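PDB 2QJ8: Mlr6093 protein from Mesorhizobium loti, which probably acts as a zinc-dependent hydrolase of the succinylglutamate desuccinylase/aspartoacylase family, cleaving ester bonds or the amide bonds of linear amides. Local coordinates for residues L64-V69 / V84-P89; G79-V84 / L231-G236; I154-A159 / G189-L194; K172-P177 / T201-E206. All coordinates share one frame; numbering follows the deposited sequence. Where two conformers were deposited one is given.

Contact 1: residues L64-V69 / V84-P89; sequences LARRLV and VPEINP
The guanidinium of Arg66 and the carboxylate of Glu86 meet almost coplanar, their planes only 5° apart, with Glu86 OE1 at the guanidinium edge and near its plane. NH2 of Arg66 lies 3.1 Å from OE1 of Glu86 in this salt bridge. The second oxygen, OE2, takes a bond of 3.3 Å from Arg66 NE on its syn lone pair, bent to 143°, with OE2 lying 19° out of the guanidinium plane. Arg66 NH2 also bonds weakly to Glu86 OE1 and OE2, both bent, so charge pairing probably contributes more than directional bonding. The arginine chain runs extended from CG to NE, while Glu86 bends at chi2, and the two side chains cross at about a right angle. Beside them the contact turns apolar: Ala65 CB sits 3.6 Å from Pro85 CB, where the two backbones come closest. A leucine in place of Arg66 would probably leave the buried Glu86 carboxylate without its positive mate. Leu293 of the second subunit packs on Arg66 and Pro85, and Ile267 of that subunit on Glu86, so the salt bridge borders the dimer interface. The arginine belongs to helix 60-75, whose Ala65 and Leu68 also rest on Ile83 of strand 79-84; the glutamate lies in the loop from that strand to helix 89-94, where Asn88 is the N-cap.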
loop_
_atom_site.group_PDB
_atom_site.type_symbol
_atom_site.label_atom_id
_atom_site.label_comp_id
_atom_site.label_asym_id
_atom_site.label_seq_id
_atom_site.Cartn_x
_atom_site.Cartn_y
_atom_site.Cartn_z
ATOM N N LEU A 64 15.761 4.677 -1.508
ATOM C CA LEU A 64 16.885 4.121 -2.252
ATOM C C LEU A 64 17.766 5.232 -2.819
ATOM O O LEU A 64 18.972 5.136 -2.771
ATOM C CB LEU A 64 16.386 3.176 -3.388
ATOM C CG LEU A 64 17.471 2.397 -4.140
ATOM C CD1 LEU A 64 18.308 1.534 -3.173
ATOM C CD2 LEU A 64 16.838 1.527 -5.230
ATOM N N ALA A 65 17.151 6.274 -3.389
ATOM C CA ALA A 65 17.879 7.423 -3.890
ATOM C C ALA A 65 18.740 8.092 -2.817
ATOM O O ALA A 65 19.859 8.494 -3.097
ATOM C CB ALA A 65 16.886 8.471 -4.536
ATOM N N ARG A 66 18.207 8.246 -1.611
ATOM C CA ARG A 66 18.948 8.808 -0.511
ATOM C C ARG A 66 20.072 7.885 -0.049
ATOM O O ARG A 66 21.107 8.357 0.425
ATOM C CB ARG A 66 18.021 9.096 0.652
ATOM C CG ARG A 66 17.169 10.291 0.437
ATOM C CD ARG A 66 16.018 10.249 1.379
ATOM N NE ARG A 66 15.122 11.355 1.116
ATOM C CZ ARG A 66 15.288 12.591 1.556
ATOM N NH1 ARG A 66 16.346 12.938 2.301
ATOM N NH2 ARG A 66 14.372 13.506 1.216
ATOM N N ARG A 67 19.882 6.575 -0.154
ATOM C CA ARG A 67 21.004 5.660 0.148
ATOM C C ARG A 67 22.174 5.837 -0.823
ATOM O O ARG A 67 23.331 5.825 -0.415
ATOM C CB ARG A 67 20.533 4.224 0.132
ATOM C CG ARG A 67 19.643 3.917 1.277
ATOM C CD ARG A 67 19.149 2.488 1.207
ATOM N NE ARG A 67 18.466 2.145 2.447
ATOM C CZ ARG A 67 17.837 1.002 2.708
ATOM N NH1 ARG A 67 17.802 -0.019 1.848
ATOM N NH2 ARG A 67 17.275 0.877 3.899
ATOM N N LEU A 68 21.847 6.007 -2.103
ATOM C CA LEU A 68 22.824 6.237 -3.188
ATOM C C LEU A 68 23.560 7.536 -2.950
ATOM O O LEU A 68 24.772 7.605 -3.153
ATOM C CB LEU A 68 22.125 6.274 -4.561
ATOM C CG LEU A 68 21.584 4.960 -5.115
ATOM C CD1 LEU A 68 20.641 5.247 -6.263
ATOM C CD2 LEU A 68 22.717 4.048 -5.536
ATOM N N VAL A 69 22.815 8.572 -2.527
ATOM C CA VAL A 69 23.389 9.867 -2.140
ATOM C C VAL A 69 24.495 9.714 -1.088
ATOM O O VAL A 69 25.528 10.373 -1.187
ATOM C CB VAL A 69 22.305 10.873 -1.665
ATOM C CG1 VAL A 69 22.938 12.068 -0.952
ATOM C CG2 VAL A 69 21.473 11.340 -2.846
ATOM N N VAL A 84 17.879 13.243 -7.937
ATOM C CA VAL A 84 16.746 14.045 -7.428
ATOM C C VAL A 84 15.786 13.024 -6.788
ATOM O O VAL A 84 14.969 12.413 -7.473
ATOM C CB VAL A 84 16.107 14.971 -8.505
ATOM C CG1 VAL A 84 15.868 14.251 -9.807
ATOM C CG2 VAL A 84 14.832 15.641 -7.973
ATOM N N PRO A 85 15.923 12.788 -5.443
ATOM C CA PRO A 85 15.106 11.735 -4.820
ATOM C C PRO A 85 13.610 11.865 -4.881
ATOM O O PRO A 85 12.964 10.828 -4.971
ATOM C CB PRO A 85 15.642 11.656 -3.349
ATOM C CG PRO A 85 17.024 12.215 -3.461
ATOM C CD PRO A 85 16.805 13.379 -4.417
ATOM N N GLU A 86 13.080 13.095 -4.903
ATOM C CA GLU A 86 11.642 13.356 -5.010
ATOM C C GLU A 86 11.419 14.478 -6.009
ATOM O O GLU A 86 11.488 15.654 -5.642
ATOM C CB GLU A 86 11.011 13.792 -3.670
ATOM C CG GLU A 86 11.119 12.820 -2.521
ATOM C CD GLU A 86 12.320 13.031 -1.633
ATOM O OE1 GLU A 86 12.563 14.183 -1.180
ATOM O OE2 GLU A 86 12.998 12.029 -1.315
ATOM N N ILE A 87 11.148 14.129 -7.262
ATOM C CA ILE A 87 10.861 15.132 -8.275
ATOM C C ILE A 87 9.466 15.756 -8.096
ATOM O O ILE A 87 9.232 16.841 -8.625
ATOM C CB ILE A 87 11.058 14.637 -9.761
ATOM C CG1 ILE A 87 10.044 13.537 -10.167
ATOM C CG2 ILE A 87 12.479 14.255 -9.996
ATOM C CD1 ILE A 87 10.150 13.014 -11.637
ATOM N N ASN A 88 8.545 15.106 -7.362
ATOM C CA ASN A 88 7.192 15.653 -7.157
ATOM C C ASN A 88 6.885 15.770 -5.650
ATOM O O ASN A 88 6.051 15.011 -5.121
ATOM C CB ASN A 88 6.149 14.786 -7.891
ATOM C CG ASN A 88 4.797 15.474 -8.053
ATOM O OD1 ASN A 88 4.495 16.449 -7.380
ATOM N ND2 ASN A 88 3.963 14.923 -8.916
ATOM N N PRO A 89 7.555 16.711 -4.951
ATOM C CA PRO A 89 7.317 16.887 -3.500
ATOM C C PRO A 89 5.909 17.190 -3.115
ATOM O O PRO A 89 5.487 16.786 -2.058
ATOM C CB PRO A 89 8.254 18.050 -3.118
ATOM C CG PRO A 89 8.585 18.733 -4.368
ATOM C CD PRO A 89 8.566 17.673 -5.440
#

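Contact 2: residues G79-V84 / L231-G236; sequences GRIIIV and LGLVKG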
loop_
_atom_site.group_PDB
_atom_site.type_symbol
_atom_site.label_atom_id
_atom_site.label_comp_id
_atom_site.label_asym_id
_atom_site.label_seq_id
_atom_site.Cartn_x
_atom_site.Cartn_y
_atom_site.Cartn_z
ATOM N N GLY A 79 32.999 9.808 -13.884
ATOM C CA GLY A 79 31.820 10.421 -14.483
ATOM C C GLY A 79 31.038 11.345 -13.581
ATOM O O GLY A 79 31.569 11.855 -12.602
ATOM N N ARG A 80 29.760 11.544 -13.916
ATOM C CA ARG A 80 28.895 12.392 -13.144
ATOM C C ARG A 80 27.520 11.722 -12.937
ATOM O O ARG A 80 26.907 11.274 -13.883
ATOM C CB ARG A 80 28.721 13.766 -13.819
ATOM C CG ARG A 80 28.020 14.821 -12.896
ATOM C CD ARG A 80 27.577 16.037 -13.695
ATOM N NE ARG A 80 28.707 16.873 -14.058
ATOM C CZ ARG A 80 28.771 17.728 -15.083
ATOM N NH1 ARG A 80 27.788 17.861 -15.978
ATOM N NH2 ARG A 80 29.894 18.428 -15.239
ATOM N N ILE A 81 27.078 11.681 -11.680
ATOM C CA ILE A 81 25.775 11.140 -11.283
ATOM C C ILE A 81 25.010 12.232 -10.578
ATOM O O ILE A 81 25.486 12.801 -9.590
ATOM C CB ILE A 81 25.877 9.899 -10.358
ATOM C CG1 ILE A 81 26.633 8.792 -11.079
ATOM C CG2 ILE A 81 24.427 9.445 -9.968
ATOM C CD1 ILE A 81 26.958 7.553 -10.231
ATOM N N ILE A 82 23.844 12.575 -11.123
ATOM C CA ILE A 82 22.970 13.563 -10.526
ATOM C C ILE A 82 21.772 12.776 -9.966
ATOM O O ILE A 82 21.300 11.849 -10.606
ATOM C CB ILE A 82 22.461 14.628 -11.580
ATOM C CG1 ILE A 82 23.629 15.360 -12.274
ATOM C CG2 ILE A 82 21.565 15.620 -10.907
ATOM C CD1 ILE A 82 23.174 16.267 -13.492
ATOM N N ILE A 83 21.313 13.124 -8.758
ATOM C CA ILE A 83 20.159 12.446 -8.125
ATOM C C ILE A 83 19.160 13.445 -7.578
ATOM O O ILE A 83 19.562 14.394 -6.881
ATOM C CB ILE A 83 20.569 11.482 -6.954
ATOM C CG1 ILE A 83 21.596 10.442 -7.416
ATOM C CG2 ILE A 83 19.331 10.745 -6.391
ATOM C CD1 ILE A 83 22.223 9.538 -6.285
ATOM N N VAL A 84 17.879 13.243 -7.937
ATOM C CA VAL A 84 16.746 14.045 -7.428
ATOM C C VAL A 84 15.786 13.024 -6.788
ATOM O O VAL A 84 14.969 12.413 -7.473
ATOM C CB VAL A 84 16.107 14.971 -8.505
ATOM C CG1 VAL A 84 15.868 14.251 -9.807
ATOM C CG2 VAL A 84 14.832 15.641 -7.973
ATOM N N LEU A 231 27.242 0.271 -16.099
ATOM C CA LEU A 231 27.409 1.570 -16.754
ATOM C C LEU A 231 28.840 2.125 -16.626
ATOM O O LEU A 231 29.118 3.180 -17.171
ATOM C CB LEU A 231 26.396 2.565 -16.178
ATOM C CG LEU A 231 24.933 2.310 -16.530
ATOM C CD1 LEU A 231 24.065 3.039 -15.575
ATOM C CD2 LEU A 231 24.656 2.704 -17.994
ATOM N N GLY A 232 29.734 1.430 -15.919
ATOM C CA GLY A 232 31.085 1.885 -15.704
ATOM C C GLY A 232 31.268 3.016 -14.707
ATOM O O GLY A 232 32.310 3.667 -14.723
ATOM N N LEU A 233 30.298 3.226 -13.819
ATOM C CA LEU A 233 30.348 4.316 -12.841
ATOM C C LEU A 233 30.836 3.898 -11.455
ATOM O O LEU A 233 31.328 4.720 -10.717
ATOM C CB LEU A 233 28.976 4.958 -12.721
ATOM C CG LEU A 233 28.555 5.827 -13.907
ATOM C CD1 LEU A 233 27.050 6.036 -13.941
ATOM C CD2 LEU A 233 29.298 7.170 -13.890
ATOM N N VAL A 234 30.663 2.633 -11.112
ATOM C CA VAL A 234 31.088 2.059 -9.844
ATOM C C VAL A 234 31.867 0.802 -10.221
ATOM O O VAL A 234 31.490 0.080 -11.143
ATOM C CB VAL A 234 29.830 1.774 -8.989
ATOM C CG1 VAL A 234 30.125 0.947 -7.783
ATOM C CG2 VAL A 234 29.166 3.112 -8.595
ATOM N N LYS A 235 32.980 0.555 -9.553
ATOM C CA LYS A 235 33.789 -0.628 -9.846
ATOM C C LYS A 235 33.374 -1.749 -8.899
ATOM O O LYS A 235 33.083 -1.510 -7.716
ATOM C CB LYS A 235 35.281 -0.320 -9.678
ATOM N N GLY A 236 33.341 -2.969 -9.407
ATOM C CA GLY A 236 32.993 -4.107 -8.574
ATOM C C GLY A 236 32.718 -5.301 -9.435
ATOM O O GLY A 236 33.165 -5.343 -10.589
#
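Leu233 points its forked end at strand 79-84 and meets Ile81, which projects toward it from the strand; the two side chains cross obliquely. Both branches of the leucine are used. Leu233 CD1 lies against the ethyl arm of Ile81, 4.0 Å from Ile81 CG1 and equally far from Ile81 CD1. Leu233 CD2 reaches farther back along the strand, 4.2 Å from the CA of Gly79. The ethyl arm of Ile81 is the part that meets the leucine because CG1 stands anti to the carbonyl carbon, beside the backbone N (chi1 -60°), with CD1 carried on in an extended line (chi2 173°). In turn, CD1 of Ile81 comes within 4.1 Å of Leu233 CB, which places it alongside the base of the leucine as well as its end. Gly79 suits its place twice over: its phi is positive, and a CB on it would clash with Leu233 CD2. Just ahead of the leucine, Gly232 ends helix 218-230 in a Schellman motif, and the chain then turns to bring Leu233 to the strand. Leu48 of the parallel neighbouring strand 47-52 also touches Leu233. Arg80 points away from this contact and pairs with Asp13. The chemistry between the two segments is therefore purely apolar: methyl and methylene groups at van der Waals distance, without a polar bond to fix direction, hold the end of the helix against the strand.

Contact 3: residues I154-A159 / G189-L194; sequences ISHPIA and GMFDTL
Phe191 carries this contact, its ring reaching from helix 190-197 to His156 and Ile158 on the chain that leaves strand 152-155. The apolar contacts come first. CG2 of Ile158 approaches the phenyl ring at its edge and in its plane, 3.7 Å from CZ of Phe191, while CB of His156 lies obliquely to the same ring, 3.8 Å from CE2 of Phe191. The phenyl stretches this far from the helix because CG stands opposite the backbone N (chi1 -175°). The aromatic pairing is looser: the imidazole and phenyl planes make an angle of 55° with centroids 5.3 Å apart, an oblique pair. Polar bonds fix the partners, though none joins the two segments. His156 ND1 donates to Pro157 O over 2.9 Å, with the donor above the carbonyl plane, and NE2 of the same ring bonds to Asn185 N; with both nitrogens engaged, the imidazole is held against turning. At the helix start, Gly189 O accepts from both N and OG1 of Thr193, the hydroxyl at 2.8 Å. Replacing Phe191 by an alanine would probably open a gap beside His156 CB and Ile158 CG2 and leave the helix without its contact to these two residues. Phe202 of strand 201-208 also touches Phe191, and Ile158 leans on Gln163 and Met164 of helix 161-172, so this partly exposed contact joins helix 190-197 to the chain between strand 152-155 and helix 161-172.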
loop_
_atom_site.group_PDB
_atom_site.type_symbol
_atom_site.label_atom_id
_atom_site.label_comp_id
_atom_site.label_asym_id
_atom_site.label_seq_id
_atom_site.Cartn_x
_atom_site.Cartn_y
_atom_site.Cartn_z
ATOM N N ILE A 154 10.944 -2.829 -16.635
ATOM C CA ILE A 154 10.008 -3.031 -17.742
ATOM C C ILE A 154 10.591 -2.274 -18.926
ATOM O O ILE A 154 10.832 -1.071 -18.826
ATOM C CB ILE A 154 8.577 -2.482 -17.477
ATOM C CG1 ILE A 154 7.943 -3.173 -16.268
ATOM C CG2 ILE A 154 7.663 -2.649 -18.741
ATOM C CD1 ILE A 154 6.568 -2.638 -15.934
ATOM N N SER A 155 10.850 -3.008 -20.003
ATOM C CA SER A 155 11.430 -2.542 -21.245
ATOM C C SER A 155 10.320 -2.465 -22.282
ATOM O O SER A 155 9.685 -3.478 -22.577
ATOM C CB SER A 155 12.476 -3.554 -21.771
ATOM O OG SER A 155 13.608 -3.675 -20.925
ATOM N N HIS A 156 10.079 -1.278 -22.818
ATOM C CA HIS A 156 9.075 -1.077 -23.849
ATOM C C HIS A 156 9.728 -1.249 -25.251
ATOM O O HIS A 156 10.727 -0.576 -25.540
ATOM C CB HIS A 156 8.463 0.320 -23.689
ATOM C CG HIS A 156 7.272 0.549 -24.558
ATOM N ND1 HIS A 156 7.351 0.596 -25.933
ATOM C CD2 HIS A 156 5.973 0.750 -24.248
ATOM C CE1 HIS A 156 6.150 0.815 -26.431
ATOM N NE2 HIS A 156 5.299 0.920 -25.429
ATOM N N PRO A 157 9.240 -2.193 -26.085
ATOM C CA PRO A 157 9.767 -2.345 -27.438
ATOM C C PRO A 157 9.705 -1.082 -28.303
ATOM O O PRO A 157 8.707 -0.355 -28.263
ATOM C CB PRO A 157 8.866 -3.427 -28.035
ATOM C CG PRO A 157 8.448 -4.208 -26.892
ATOM C CD PRO A 157 8.255 -3.251 -25.797
ATOM N N ILE A 158 10.796 -0.803 -29.013
ATOM C CA ILE A 158 10.903 0.347 -29.919
ATOM C C ILE A 158 11.503 -0.097 -31.261
ATOM O O ILE A 158 12.204 -1.122 -31.329
ATOM C CB ILE A 158 11.675 1.531 -29.274
ATOM C CG1 ILE A 158 13.147 1.182 -29.004
ATOM C CG2 ILE A 158 10.925 1.986 -27.973
ATOM C CD1 ILE A 158 14.001 2.376 -28.655
ATOM N N ALA A 159 11.218 0.680 -32.314
ATOM C CA ALA A 159 11.632 0.352 -33.678
ATOM C C ALA A 159 13.124 0.482 -33.943
ATOM O O ALA A 159 13.625 -0.209 -34.842
ATOM C CB ALA A 159 10.825 1.179 -34.712
ATOM N N GLY A 189 5.166 11.865 -22.711
ATOM C CA GLY A 189 6.010 12.576 -21.802
ATOM C C GLY A 189 7.481 12.203 -21.730
ATOM O O GLY A 189 8.222 12.396 -22.695
HETATM N N MSE A 190 7.882 11.635 -20.596
HETATM C CA MSE A 190 9.286 11.340 -20.321
HETATM C C MSE A 190 9.871 10.289 -21.262
HETATM O O MSE A 190 10.985 10.447 -21.746
HETATM C CB MSE A 190 9.469 10.912 -18.856
HETATM C CG MSE A 190 10.875 11.079 -18.328
HETATM SE SE MSE A 190 11.066 10.771 -16.392
HETATM C CE MSE A 190 9.705 11.977 -15.689
ATOM N N PHE A 191 9.125 9.224 -21.513
ATOM C CA PHE A 191 9.609 8.170 -22.393
ATOM C C PHE A 191 9.854 8.734 -23.778
ATOM O O PHE A 191 10.956 8.623 -24.297
ATOM C CB PHE A 191 8.624 6.997 -22.457
ATOM C CG PHE A 191 9.130 5.831 -23.265
ATOM C CD1 PHE A 191 9.069 5.836 -24.660
ATOM C CD2 PHE A 191 9.692 4.735 -22.623
ATOM C CE1 PHE A 191 9.546 4.767 -25.396
ATOM C CE2 PHE A 191 10.172 3.665 -23.352
ATOM C CZ PHE A 191 10.097 3.678 -24.742
ATOM N N ASP A 192 8.831 9.337 -24.373
ATOM C CA ASP A 192 8.979 9.948 -25.700
ATOM C C ASP A 192 10.099 10.962 -25.765
ATOM O O ASP A 192 10.827 11.024 -26.742
ATOM C CB ASP A 192 7.692 10.648 -26.131
ATOM C CG ASP A 192 6.627 9.688 -26.620
ATOM O OD1 ASP A 192 6.870 8.459 -26.683
ATOM O OD2 ASP A 192 5.521 10.179 -26.927
ATOM N N THR A 193 10.244 11.746 -24.710
ATOM C CA THR A 193 11.289 12.773 -24.647
ATOM C C THR A 193 12.700 12.200 -24.654
ATOM O O THR A 193 13.499 12.528 -25.514
ATOM C CB THR A 193 11.071 13.691 -23.394
ATOM O OG1 THR A 193 9.890 14.458 -23.623
ATOM C CG2 THR A 193 12.239 14.648 -23.206
ATOM N N LEU A 194 12.963 11.284 -23.741
ATOM C CA LEU A 194 14.294 10.713 -23.581
ATOM C C LEU A 194 14.675 9.705 -24.639
ATOM O O LEU A 194 15.783 9.732 -25.174
ATOM C CB LEU A 194 14.439 10.069 -22.207
ATOM C CG LEU A 194 14.621 10.971 -20.986
ATOM C CD1 LEU A 194 13.840 12.249 -21.090
ATOM C CD2 LEU A 194 14.241 10.151 -19.765
#

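Contact 4: residues K172-P177 / T201-E206; sequences KAFKLP and TFICTE
The turn that ends helix 161-172, before strand 178-182, lays its Phe174 against strand 201-208 inside the catalytic domain. Phe174 and Ile203 reach for each other from opposite directions. Phe174 CE1 is 3.9 Å from Ile203 CD1, and Phe174 CZ is equally far from Ile203 CG2, so the isoleucine holds the end of the ring with both branches. It can do so because its CG1 is turned beside the backbone N (chi1 -68°) and its CG2 beside the carbonyl carbon, spreading the two methyls. Two residues on, along the same side of the strand, Thr205 offers its methyl: CG2 stands 4.3 Å from Phe174 CE2. Ile203 CD1 and Thr205 CG2 both approach the ring obliquely. A type I turn from Lys172 to Lys175, closed by Lys175 N bonding Lys172 O over 3.0 Å, sets up the phenylalanine, and Lys175 leaves helical angles with positive phi. Leu176 follows, pointing toward the strand, and Ile153 of strand 152-155 touches both it and Phe174. The polar groups look to other partners: Phe174 O accepts from Asn226 ND2, while Thr205 OG1 has a weak bond to Asp139 O and its methyl lies toward the phenyl. Between the segments the chemistry is thus hydrocarbon against hydrocarbon, a buried greasy patch that joins the end of the helix to the strand.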
loop_
_atom_site.group_PDB
_atom_site.type_symbol
_atom_site.label_atom_id
_atom_site.label_comp_id
_atom_site.label_asym_id
_atom_site.label_seq_id
_atom_site.Cartn_x
_atom_site.Cartn_y
_atom_site.Cartn_z
ATOM N N LYS A 172 19.151 -5.772 -18.280
ATOM C CA LYS A 172 19.428 -7.144 -17.860
ATOM C C LYS A 172 20.635 -7.263 -16.924
ATOM O O LYS A 172 20.623 -8.107 -16.026
ATOM C CB LYS A 172 19.627 -8.055 -19.085
ATOM C CG LYS A 172 18.332 -8.353 -19.848
ATOM C CD LYS A 172 18.617 -9.168 -21.124
ATOM C CE LYS A 172 17.329 -9.515 -21.872
ATOM N NZ LYS A 172 17.574 -10.184 -23.199
ATOM N N ALA A 173 21.648 -6.411 -17.146
ATOM C CA ALA A 173 22.842 -6.308 -16.301
ATOM C C ALA A 173 22.569 -5.851 -14.840
ATOM O O ALA A 173 23.461 -5.961 -14.016
ATOM C CB ALA A 173 23.907 -5.380 -16.954
ATOM N N PHE A 174 21.367 -5.343 -14.536
ATOM C CA PHE A 174 20.960 -5.016 -13.156
ATOM C C PHE A 174 20.743 -6.313 -12.359
ATOM O O PHE A 174 20.790 -6.282 -11.133
ATOM C CB PHE A 174 19.660 -4.201 -13.086
ATOM C CG PHE A 174 19.812 -2.725 -13.377
ATOM C CD1 PHE A 174 20.307 -2.275 -14.590
ATOM C CD2 PHE A 174 19.383 -1.788 -12.473
ATOM C CE1 PHE A 174 20.400 -0.932 -14.870
ATOM C CE2 PHE A 174 19.487 -0.423 -12.754
ATOM C CZ PHE A 174 20.020 -0.011 -13.956
ATOM N N LYS A 175 20.521 -7.440 -13.055
ATOM C CA LYS A 175 20.273 -8.732 -12.454
ATOM C C LYS A 175 19.079 -8.752 -11.479
ATOM O O LYS A 175 19.129 -9.405 -10.450
ATOM C CB LYS A 175 21.547 -9.290 -11.805
ATOM C CG LYS A 175 22.777 -9.181 -12.679
ATOM C CD LYS A 175 23.909 -10.071 -12.189
ATOM C CE LYS A 175 25.224 -9.776 -12.921
ATOM N NZ LYS A 175 25.082 -9.529 -14.404
ATOM N N LEU A 176 18.020 -8.003 -11.788
ATOM C CA LEU A 176 16.804 -8.047 -10.994
ATOM C C LEU A 176 16.054 -9.365 -11.316
ATOM O O LEU A 176 16.346 -10.020 -12.343
ATOM C CB LEU A 176 15.909 -6.843 -11.309
ATOM C CG LEU A 176 16.415 -5.505 -10.805
ATOM C CD1 LEU A 176 15.645 -4.331 -11.489
ATOM C CD2 LEU A 176 16.341 -5.409 -9.273
ATOM N N PRO A 177 15.149 -9.807 -10.416
ATOM C CA PRO A 177 14.332 -11.007 -10.642
ATOM C C PRO A 177 13.688 -11.139 -12.022
ATOM O O PRO A 177 13.710 -12.231 -12.590
ATOM C CB PRO A 177 13.262 -10.886 -9.562
ATOM C CG PRO A 177 13.976 -10.280 -8.452
ATOM C CD PRO A 177 14.941 -9.290 -9.047
ATOM N N THR A 201 19.370 6.433 -23.195
ATOM C CA THR A 201 19.094 5.196 -22.451
ATOM C C THR A 201 18.187 5.578 -21.301
ATOM O O THR A 201 18.552 6.399 -20.482
ATOM C CB THR A 201 20.376 4.570 -21.946
ATOM O OG1 THR A 201 21.160 4.232 -23.084
ATOM C CG2 THR A 201 20.090 3.285 -21.086
ATOM N N PHE A 202 16.949 5.081 -21.314
ATOM C CA PHE A 202 16.001 5.352 -20.250
ATOM C C PHE A 202 15.641 4.023 -19.599
ATOM O O PHE A 202 15.123 3.133 -20.286
ATOM C CB PHE A 202 14.774 6.041 -20.823
ATOM C CG PHE A 202 13.713 6.383 -19.806
ATOM C CD1 PHE A 202 14.042 6.972 -18.571
ATOM C CD2 PHE A 202 12.369 6.195 -20.110
ATOM C CE1 PHE A 202 13.073 7.316 -17.647
ATOM C CE2 PHE A 202 11.372 6.551 -19.184
ATOM C CZ PHE A 202 11.732 7.107 -17.942
ATOM N N ILE A 203 15.922 3.906 -18.297
ATOM C CA ILE A 203 15.698 2.688 -17.505
ATOM C C ILE A 203 14.726 2.974 -16.354
ATOM O O ILE A 203 14.883 3.936 -15.617
ATOM C CB ILE A 203 17.054 2.073 -17.057
ATOM C CG1 ILE A 203 17.788 1.542 -18.295
ATOM C CG2 ILE A 203 16.867 0.934 -16.121
ATOM C CD1 ILE A 203 19.149 1.043 -17.994
ATOM N N CYS A 204 13.681 2.143 -16.269
ATOM C CA CYS A 204 12.630 2.284 -15.291
ATOM C C CYS A 204 12.569 1.037 -14.401
ATOM O O CYS A 204 12.204 -0.033 -14.883
ATOM C CB CYS A 204 11.334 2.490 -16.070
ATOM S SG CYS A 204 9.971 3.019 -15.110
ATOM N N THR A 205 12.942 1.183 -13.130
ATOM C CA THR A 205 12.902 0.082 -12.163
ATOM C C THR A 205 11.529 0.185 -11.502
ATOM O O THR A 205 11.089 1.278 -11.194
ATOM C CB THR A 205 14.008 0.178 -11.142
ATOM O OG1 THR A 205 13.853 1.393 -10.435
ATOM C CG2 THR A 205 15.380 0.176 -11.828
ATOM N N GLU A 206 10.867 -0.942 -11.282
ATOM C CA GLU A 206 9.482 -0.934 -10.796
ATOM C C GLU A 206 9.315 -1.272 -9.339
ATOM O O GLU A 206 9.774 -2.322 -8.891
ATOM C CB GLU A 206 8.622 -1.880 -11.619
ATOM C CG GLU A 206 8.506 -1.527 -13.091
ATOM C CD GLU A 206 7.853 -0.180 -13.401
ATOM O OE1 GLU A 206 7.053 0.339 -12.599
ATOM O OE2 GLU A 206 8.129 0.358 -14.498
#

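Contacts 1, 2 and 4 are buried, whereas contact 3 joins partly exposed residues. Contacts 1 and 2 share Val84 and strand 79-84: helix 60-75 of contact 1 packs on the same strand that meets 231-236 in contact 2. Contacts 3 and 4 adjoin through Phe202, which packs on Met190 and Leu194, and through Ile154 on Glu206; their strands 152-155 and 201-208 are neighbours. Contact 1 alone carries a salt bridge across its segments, beside the second subunit. Contacts 2 and 4 are aliphatic or phenyl-aliphatic, each involving a turn after a helix, and contact 3 adds an imidazole held by polar bonds.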